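Local coordinates for putative type VI secretion protein (Escherichia coli, PDB 6SK0) that forms the trimeric VgrG spike at the tip of the type VI secretion system and probably carries a phospholipase effector for delivery into target cells, at residues V721-N724 with Q725-L729. Numbering follows the deposited sequence.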
# COMPACT_ATOMS: atom_id res chain seq x y z
N VAL A 721 22.73 18.24 -26.37
CA VAL A 721 21.90 17.31 -27.12
C VAL A 721 22.82 16.56 -28.07
O VAL A 721 23.40 17.16 -28.98
CB VAL A 721 20.77 18.02 -27.87
CG1 VAL A 721 19.86 17.01 -28.50
CG2 VAL A 721 20.02 18.94 -26.95
N SER A 722 22.96 15.27 -27.85
CA SER A 722 23.85 14.46 -28.66
C SER A 722 23.08 13.29 -29.25
O SER A 722 22.35 12.60 -28.55
CB SER A 722 25.04 13.94 -27.85
OG SER A 722 25.16 14.65 -26.64
N ALA A 723 23.25 13.10 -30.54
CA ALA A 723 22.73 11.94 -31.24
C ALA A 723 23.90 11.14 -31.77
O ALA A 723 24.98 11.68 -32.01
CB ALA A 723 21.79 12.33 -32.37
N ASN A 724 23.68 9.85 -31.93
CA ASN A 724 24.71 9.00 -32.50
C ASN A 724 24.62 8.97 -34.02
O ASN A 724 25.63 9.03 -34.71
CB ASN A 724 24.59 7.60 -31.92
CG ASN A 724 25.55 6.63 -32.55
OD1 ASN A 724 26.74 6.63 -32.25
ND2 ASN A 724 25.05 5.81 -33.45
N GLN A 725 23.41 8.90 -34.54
CA GLN A 725 23.20 8.77 -35.97
C GLN A 725 22.83 10.08 -36.64
O GLN A 725 23.36 10.39 -37.71
CB GLN A 725 22.10 7.75 -36.25
CG GLN A 725 22.46 6.35 -35.85
CD GLN A 725 21.38 5.36 -36.19
OE1 GLN A 725 21.65 4.26 -36.66
NE2 GLN A 725 20.14 5.76 -35.96
N GLU A 726 21.93 10.85 -36.04
CA GLU A 726 21.35 11.98 -36.74
C GLU A 726 20.63 12.85 -35.72
O GLU A 726 19.78 12.35 -34.98
CB GLU A 726 20.40 11.49 -37.83
CG GLU A 726 19.66 12.54 -38.60
CD GLU A 726 19.00 11.97 -39.85
OE1 GLU A 726 18.03 11.19 -39.72
OE2 GLU A 726 19.45 12.30 -40.97
N LEU A 727 20.97 14.12 -35.69
CA LEU A 727 20.28 15.09 -34.86
C LEU A 727 19.48 16.00 -35.78
O LEU A 727 20.05 16.68 -36.64
CB LEU A 727 21.26 15.88 -34.01
CG LEU A 727 20.70 16.60 -32.78
CD1 LEU A 727 21.79 16.83 -31.75
CD2 LEU A 727 20.07 17.90 -33.16
N ILE A 728 18.17 16.03 -35.60
CA ILE A 728 17.27 16.80 -36.45
C ILE A 728 16.46 17.75 -35.58
O ILE A 728 15.80 17.31 -34.63
CB ILE A 728 16.35 15.90 -37.27
CG1 ILE A 728 17.17 14.98 -38.17
CG2 ILE A 728 15.40 16.74 -38.10
CD1 ILE A 728 16.34 14.06 -39.00
N LEU A 729 16.50 19.02 -35.91
CA LEU A 729 15.57 20.01 -35.39
C LEU A 729 14.69 20.45 -36.54
O LEU A 729 15.19 20.90 -37.57
CB LEU A 729 16.30 21.21 -34.79
CG LEU A 729 17.56 20.91 -34.02
CD1 LEU A 729 18.27 22.22 -33.81
CD2 LEU A 729 17.24 20.26 -32.69
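The two flat groups at this turn, the carboxamides of Asn-724 and Gln-725, lie with their planes 25° apart, yet the nearest approach is between the amide nitrogen of one and the chain of the other: ND2 of Asn-724 lies 3.6 Å from CG of Gln-725. CG of Asn-724 stands anti to its own backbone N (chi1 175°), which leaves the amide beside the carbonyl carbon and hence close to the start of the next residue. ND2 also makes a weak hydrogen bond to the carbonyl oxygen of Glu-716 of a neighbouring subunit.

Inside the bend aliphatic side chains pack against one another and against carbonyl oxygens. The methyl of Ala-723 sits over the returning chain, its CB 3.3 Å from O of Glu-726 and 3.9 Å from CB of Leu-727. Farther in, Leu-727 crosses Val-721 at about a right angle, and its CD1 reaches both O of Val-721, at 3.2 Å, and CG1 of Val-721, at 3.8 Å. Three buried side chains thus line the inner side of the turn, while the two amides remain at its exposed outer end.

Such a corner illustrates how an intertwined trimeric beta-helix is built: segments 721-723 and 726-729, 131° apart in direction, form parallel pairings with neighbouring subunits, whereas within the chain 726-731 pairs antiparallel with 734-739, where the backbones of Leu-727 and Leu-738 are hydrogen-bonded.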